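Local coordinates for protein proline dehydrogenase (Bradyrhizobium japonicum USDA 110, PDB 3HAZ) that probably oxidises proline to glutamate in two steps, joining an FAD-dependent proline dehydrogenase and an NAD-dependent aldehyde dehydrogenase in one chain, at residues 200-205 against 775-780; 781-786 against 812-817; 819-824 against 870-875. All blocks are in the same frame, centred on the assembly; numbering follows the deposited sequence.

Interaction 1: 200-205 against 775-780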
# COMPACT_ATOMS: atom_id res chain seq x y z
N GLY A 200 45.77 -24.43 -8.02
CA GLY A 200 46.40 -23.13 -7.84
C GLY A 200 47.73 -23.12 -7.11
O GLY A 200 47.82 -22.68 -5.97
N ALA A 201 48.78 -23.60 -7.77
CA ALA A 201 50.12 -23.40 -7.24
C ALA A 201 50.35 -21.91 -7.00
O ALA A 201 50.07 -21.08 -7.87
CB ALA A 201 51.16 -23.94 -8.20
N ARG A 202 50.83 -21.56 -5.82
CA ARG A 202 51.22 -20.19 -5.52
C ARG A 202 52.72 -19.97 -5.72
O ARG A 202 53.17 -18.84 -5.88
CB ARG A 202 50.84 -19.84 -4.08
CG ARG A 202 49.47 -19.21 -3.92
CD ARG A 202 48.37 -20.09 -4.47
NE ARG A 202 47.06 -19.48 -4.30
CZ ARG A 202 45.90 -20.13 -4.37
NH1 ARG A 202 44.76 -19.48 -4.19
NH2 ARG A 202 45.89 -21.44 -4.61
N THR A 203 53.48 -21.06 -5.69
CA THR A 203 54.94 -20.96 -5.76
C THR A 203 55.46 -21.94 -6.80
O THR A 203 54.74 -22.86 -7.21
CB THR A 203 55.61 -21.27 -4.41
OG1 THR A 203 55.61 -22.68 -4.18
CG2 THR A 203 54.85 -20.58 -3.27
N ALA A 204 56.70 -21.74 -7.23
CA ALA A 204 57.36 -22.66 -8.15
C ALA A 204 57.47 -24.03 -7.50
O ALA A 204 57.25 -25.06 -8.15
CB ALA A 204 58.75 -22.12 -8.54
N ALA A 205 57.81 -24.06 -6.22
CA ALA A 205 57.89 -25.33 -5.51
C ALA A 205 56.53 -26.04 -5.45
O ALA A 205 56.47 -27.26 -5.54
CB ALA A 205 58.49 -25.14 -4.11
N PRO A 775 45.98 -20.86 4.05
CA PRO A 775 47.27 -20.25 3.68
C PRO A 775 47.36 -19.75 2.23
O PRO A 775 47.97 -18.71 1.99
CB PRO A 775 48.28 -21.39 3.94
CG PRO A 775 47.63 -22.22 5.00
CD PRO A 775 46.15 -22.19 4.66
N GLU A 776 46.76 -20.46 1.28
CA GLU A 776 46.80 -20.06 -0.13
C GLU A 776 46.09 -18.72 -0.38
O GLU A 776 46.48 -17.95 -1.25
CB GLU A 776 46.16 -21.11 -1.04
CG GLU A 776 46.76 -22.49 -0.96
CD GLU A 776 46.07 -23.37 0.07
OE1 GLU A 776 46.08 -23.01 1.26
OE2 GLU A 776 45.53 -24.43 -0.32
N GLN A 777 45.01 -18.48 0.36
CA GLN A 777 44.27 -17.24 0.18
C GLN A 777 44.97 -16.10 0.92
O GLN A 777 45.02 -14.97 0.42
CB GLN A 777 42.82 -17.38 0.67
CG GLN A 777 41.98 -18.35 -0.16
CD GLN A 777 41.89 -17.95 -1.63
OE1 GLN A 777 41.67 -18.80 -2.50
NE2 GLN A 777 42.05 -16.66 -1.91
N VAL A 778 45.53 -16.41 2.09
CA VAL A 778 46.36 -15.44 2.79
C VAL A 778 47.49 -14.99 1.88
O VAL A 778 47.77 -13.79 1.76
CB VAL A 778 46.95 -16.00 4.09
CG1 VAL A 778 47.99 -15.04 4.67
CG2 VAL A 778 45.84 -16.26 5.10
N ALA A 779 48.13 -15.94 1.22
CA ALA A 779 49.29 -15.60 0.40
C ALA A 779 48.86 -14.72 -0.78
O ALA A 779 49.52 -13.73 -1.07
CB ALA A 779 50.02 -16.86 -0.08
N ASP A 780 47.76 -15.08 -1.43
CA ASP A 780 47.22 -14.27 -2.51
C ASP A 780 46.96 -12.84 -2.03
O ASP A 780 47.38 -11.87 -2.66
CB ASP A 780 45.89 -14.85 -3.01
CG ASP A 780 46.07 -16.08 -3.88
OD1 ASP A 780 47.23 -16.44 -4.19
OD2 ASP A 780 45.05 -16.68 -4.27
O HOH W 1 42.29 -20.00 -5.49

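Interaction 2: 781-786 against 812-817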
# COMPACT_ATOMS: atom_id res chain seq x y z
N ASP A 781 46.23 -12.72 -0.93
CA ASP A 781 45.78 -11.43 -0.45
C ASP A 781 46.92 -10.59 0.13
O ASP A 781 46.86 -9.37 0.09
CB ASP A 781 44.66 -11.59 0.58
CG ASP A 781 43.39 -12.15 -0.04
OD1 ASP A 781 43.25 -12.09 -1.28
OD2 ASP A 781 42.53 -12.65 0.72
N VAL A 782 47.93 -11.26 0.67
CA VAL A 782 49.09 -10.56 1.20
C VAL A 782 49.94 -10.05 0.04
O VAL A 782 50.40 -8.90 0.05
CB VAL A 782 49.96 -11.44 2.12
CG1 VAL A 782 51.36 -10.85 2.26
CG2 VAL A 782 49.30 -11.59 3.49
N VAL A 783 50.13 -10.90 -0.97
CA VAL A 783 50.93 -10.51 -2.13
C VAL A 783 50.29 -9.31 -2.84
O VAL A 783 50.97 -8.35 -3.19
CB VAL A 783 51.13 -11.69 -3.10
CG1 VAL A 783 51.58 -11.20 -4.47
CG2 VAL A 783 52.16 -12.67 -2.53
N THR A 784 48.97 -9.37 -3.02
CA THR A 784 48.22 -8.28 -3.64
C THR A 784 48.29 -6.99 -2.82
O THR A 784 48.67 -5.93 -3.32
CB THR A 784 46.74 -8.66 -3.83
OG1 THR A 784 46.64 -9.67 -4.83
CG2 THR A 784 45.94 -7.45 -4.26
N SER A 785 47.93 -7.10 -1.54
CA SER A 785 47.88 -5.95 -0.65
C SER A 785 49.22 -5.24 -0.46
O SER A 785 49.27 -4.02 -0.30
CB SER A 785 47.31 -6.36 0.71
OG SER A 785 46.01 -6.92 0.58
N ALA A 786 50.32 -5.99 -0.48
CA ALA A 786 51.62 -5.39 -0.16
C ALA A 786 52.45 -5.00 -1.38
O ALA A 786 53.27 -4.06 -1.32
CB ALA A 786 52.42 -6.33 0.75
N GLU A 812 56.63 -18.71 3.76
CA GLU A 812 57.21 -19.39 2.60
C GLU A 812 56.33 -19.26 1.35
O GLU A 812 56.83 -19.13 0.23
CB GLU A 812 57.46 -20.86 2.95
CG GLU A 812 57.48 -21.81 1.76
CD GLU A 812 57.44 -23.28 2.18
OE1 GLU A 812 56.36 -23.77 2.60
OE2 GLU A 812 58.50 -23.94 2.09
N MET A 813 55.01 -19.28 1.53
CA MET A 813 54.11 -19.20 0.38
C MET A 813 54.05 -17.76 -0.18
O MET A 813 54.04 -17.55 -1.39
CB MET A 813 52.72 -19.73 0.73
CG MET A 813 51.96 -20.26 -0.48
SD MET A 813 50.25 -20.71 -0.14
CE MET A 813 50.44 -22.10 0.97
N VAL A 814 54.02 -16.78 0.71
CA VAL A 814 54.08 -15.38 0.29
C VAL A 814 55.38 -15.10 -0.48
O VAL A 814 55.36 -14.48 -1.54
CB VAL A 814 53.91 -14.42 1.48
CG1 VAL A 814 54.24 -12.98 1.07
CG2 VAL A 814 52.49 -14.52 2.05
N ALA A 815 56.50 -15.59 0.05
CA ALA A 815 57.79 -15.37 -0.60
C ALA A 815 57.86 -16.03 -1.97
O ALA A 815 58.33 -15.42 -2.94
CB ALA A 815 58.94 -15.88 0.31
N GLY A 816 57.38 -17.27 -2.06
CA GLY A 816 57.37 -17.99 -3.32
C GLY A 816 56.45 -17.34 -4.33
O GLY A 816 56.75 -17.28 -5.52
N ALA A 817 55.32 -16.84 -3.85
CA ALA A 817 54.39 -16.11 -4.70
C ALA A 817 55.00 -14.80 -5.19
O ALA A 817 54.86 -14.43 -6.36
CB ALA A 817 53.07 -15.87 -3.97

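Interaction 3: 819-824 against 870-875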
# COMPACT_ATOMS: atom_id res chain seq x y z
N ARG A 819 58.07 -14.13 -5.65
CA ARG A 819 59.11 -14.42 -6.62
C ARG A 819 58.53 -14.55 -8.03
O ARG A 819 59.24 -14.35 -9.01
CB ARG A 819 59.88 -15.68 -6.24
CG ARG A 819 61.17 -15.88 -7.04
CD ARG A 819 61.82 -17.24 -6.78
NE ARG A 819 62.04 -17.49 -5.36
N GLU A 820 57.25 -14.89 -8.14
CA GLU A 820 56.62 -15.10 -9.44
C GLU A 820 56.11 -13.82 -10.10
O GLU A 820 55.63 -13.85 -11.23
CB GLU A 820 55.47 -16.10 -9.34
CG GLU A 820 55.92 -17.52 -9.00
CD GLU A 820 56.96 -18.08 -9.96
OE1 GLU A 820 56.92 -17.74 -11.17
OE2 GLU A 820 57.82 -18.87 -9.52
N LEU A 821 56.20 -12.69 -9.39
CA LEU A 821 55.75 -11.42 -9.95
C LEU A 821 56.74 -10.88 -10.98
O LEU A 821 57.94 -10.75 -10.70
CB LEU A 821 55.54 -10.39 -8.84
CG LEU A 821 54.57 -10.77 -7.72
CD1 LEU A 821 54.48 -9.65 -6.70
CD2 LEU A 821 53.20 -11.10 -8.28
N LYS A 822 56.25 -10.56 -12.17
CA LYS A 822 57.09 -9.92 -13.17
C LYS A 822 57.21 -8.42 -12.88
O LYS A 822 56.21 -7.72 -12.77
CB LYS A 822 56.56 -10.14 -14.58
CG LYS A 822 57.51 -9.63 -15.66
CD LYS A 822 57.05 -10.06 -17.05
CE LYS A 822 58.22 -10.20 -18.00
NZ LYS A 822 59.04 -8.95 -18.05
N ILE A 823 58.45 -7.96 -12.73
CA ILE A 823 58.76 -6.56 -12.48
C ILE A 823 59.32 -6.01 -13.78
O ILE A 823 60.19 -6.62 -14.38
CB ILE A 823 59.86 -6.42 -11.41
CG1 ILE A 823 59.44 -7.13 -10.12
CG2 ILE A 823 60.18 -4.96 -11.14
CD1 ILE A 823 60.59 -7.36 -9.17
N GLY A 824 58.82 -4.86 -14.21
CA GLY A 824 59.32 -4.27 -15.44
C GLY A 824 58.45 -3.19 -16.03
O GLY A 824 57.65 -2.58 -15.32
N VAL A 870 61.95 -1.08 -7.59
CA VAL A 870 62.21 -1.74 -6.32
C VAL A 870 61.37 -3.03 -6.25
O VAL A 870 60.15 -2.98 -6.37
CB VAL A 870 61.87 -0.84 -5.12
CG1 VAL A 870 62.13 -1.58 -3.82
CG2 VAL A 870 62.70 0.43 -5.18
N ALA A 871 62.03 -4.16 -6.07
CA ALA A 871 61.35 -5.45 -6.03
C ALA A 871 60.69 -5.71 -4.68
O ALA A 871 61.04 -5.09 -3.68
CB ALA A 871 62.33 -6.59 -6.38
N PRO A 872 59.72 -6.64 -4.65
CA PRO A 872 59.13 -7.04 -3.37
C PRO A 872 60.19 -7.52 -2.38
O PRO A 872 61.13 -8.23 -2.73
CB PRO A 872 58.20 -8.20 -3.77
CG PRO A 872 57.83 -7.89 -5.19
CD PRO A 872 59.08 -7.30 -5.79
N HIS A 873 60.04 -7.10 -1.13
CA HIS A 873 60.92 -7.53 -0.07
C HIS A 873 60.07 -8.00 1.09
O HIS A 873 59.01 -7.43 1.36
CB HIS A 873 61.83 -6.38 0.39
CG HIS A 873 63.02 -6.16 -0.49
ND1 HIS A 873 62.94 -5.57 -1.73
CD2 HIS A 873 64.34 -6.43 -0.29
CE1 HIS A 873 64.14 -5.50 -2.27
NE2 HIS A 873 65.01 -6.01 -1.42
N ILE A 874 60.52 -9.04 1.78
CA ILE A 874 59.84 -9.49 2.97
C ILE A 874 60.84 -9.59 4.11
O ILE A 874 61.83 -10.32 4.02
CB ILE A 874 59.18 -10.87 2.77
CG1 ILE A 874 58.21 -10.82 1.58
CG2 ILE A 874 58.47 -11.29 4.05
CD1 ILE A 874 57.82 -12.20 1.06
N PHE A 875 60.58 -8.84 5.17
CA PHE A 875 61.39 -8.92 6.38
C PHE A 875 60.51 -9.42 7.51
O PHE A 875 59.32 -9.11 7.57
CB PHE A 875 61.96 -7.55 6.76
CG PHE A 875 62.95 -7.01 5.77
CD1 PHE A 875 62.56 -6.06 4.84
CD2 PHE A 875 64.26 -7.45 5.77
CE1 PHE A 875 63.47 -5.57 3.92
CE2 PHE A 875 65.17 -6.96 4.86
CZ PHE A 875 64.77 -6.02 3.93

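Interaction 1: 200-205 against 775-780
An inter-domain salt bridge joins the proline dehydrogenase part of the chain to its aldehyde dehydrogenase part, with Arg202 reaching from the loop that leads into helix 204-223 to Asp780 on helix 775-787. The guanidinium grips the carboxylate side-on, one nitrogen to each oxygen. NE of Arg202 donates to OD1 of Asp780 over 3.0 Å, on the syn side of that oxygen but well tilted from the carboxylate plane, and NH1 of Arg202 reaches OD2 of Asp780 at 2.8 Å, approaching from above that plane. Both oxygens lie close to the guanidinium plane, although the two flat groups are turned 25° apart. An arginine suits this place because its planar head can serve several partners at once: NH2 of Arg202 turns back to its own loop and donates to the carbonyl O of Gly200 at 2.7 Å.

The loop belongs to the TIM-barrel family domain that holds FAD, whereas the helix is part of the aldehyde dehydrogenase fold. On that helix Glu776, one turn before Asp780, lays its CB over the centre of one guanidinium face, 3.5 Å from CZ of Arg202. Its carboxylate leads away from the arginine, the chain bending at chi2 (91°), so that the aliphatic part makes this contact. A water accepts from NH1 of Arg202 at 2.8 Å and donates to OE1 of Gln777 at 3.3 Å.

Interaction 2: 781-786 against 812-817
Val783 and Val814 bury the most surface where helix 775-787 packs on helix 804-819, and Val782 follows on the first helix. The short helical segments cross at -55° with their axes 9.6 Å apart at closest approach. Val814 projects toward the facing helix and offers both methyls to Val782, whose CG1 lies 3.8 Å from CG1 of Val814 and equally far from CG2. That methyl of Val782 stands anti to its backbone nitrogen (chi1 161°), which carries it across to the fork of Val814. Val783 uses its other branch: CG2 rests 3.6 Å from CB of Ala817, meets the carbonyl O of Val814 at 3.8 Å and faces CG1 of Val814 at 4.2 Å. Ala817 suits its place because a single methyl allows the valine to come close to the helix. Replacing Val814 with an alanine would probably open a gap beside CG1 of Val782 and take a neighbour from CG2 of Val783. Leu892 of strand 891-897 touches both Val782 and Val814, so the helix pair sits against the sheet of the aldehyde dehydrogenase fold. With all four touching residues buried and aliphatic, the contact rests on dispersion and the exclusion of water, without a polar bond between the two segments.

Interaction 3: 819-824 against 870-875
Ile823 and Leu821 bring the loop after helix 804-819 against Ala871 and Pro872, just ahead of strand 873-876, in the aldehyde dehydrogenase fold. This strand lies next to 857-861 near one side of a mixed sheet, and the contact joins its entry to the loop. The tight part is at Ile823. Its CD1 comes within 3.4 Å of CB of Ala871, closer than carbon atoms usually pack, and the same methyl touches CD of Pro872 at 3.7 Å. CG1 stands anti to the carbonyl carbon of Ile823 (chi1 -56°), and the extended second torsion (164°) sends CD1 of Ile823 onward to the CD corner of the Pro872 ring. The small methyl of Ala871 suits this close approach, while the rigid ring of Pro872 presents a fixed apolar surface.

Leu821 makes the looser part: its CD1 lies 4.1 Å from CG of Pro872, and its side chain also touches Phe787 of helix 775-787. Between these two residues, whose side chains start out toward 870-875, Lys822 is exposed to solvent, where a long, charged chain is well suited. Its backbone N is hydrogen-bonded to ND1 of His832. Beyond the proline, His873 folds back to its own segment, and its ND1 donates to O of Ala871 over 2.8 Å, with the acceptor near the ring plane but the donor above the carbonyl plane.

In the fold
Helix 775-787 ties the three contacts together: its start carries interaction 1, its next turns carry interaction 2, and Val783 reaches interaction 3 through CG1, 4.0 Å from CD1 of Leu821. The centres of interactions 1 and 2 lie about 8 Å apart, and Met813 bridges them, its SD 3.5 Å from CA of Glu776. Interaction 3 is centred about 10 Å from interaction 2, where CD1 of Ile874 meets CG1 of Val814 at 3.7 Å. The salt-bridged contact of 200-205 with 775-780 thus adjoins the apolar helix packing of interaction 2. All three lie away from the annotated FAD and NAD sites.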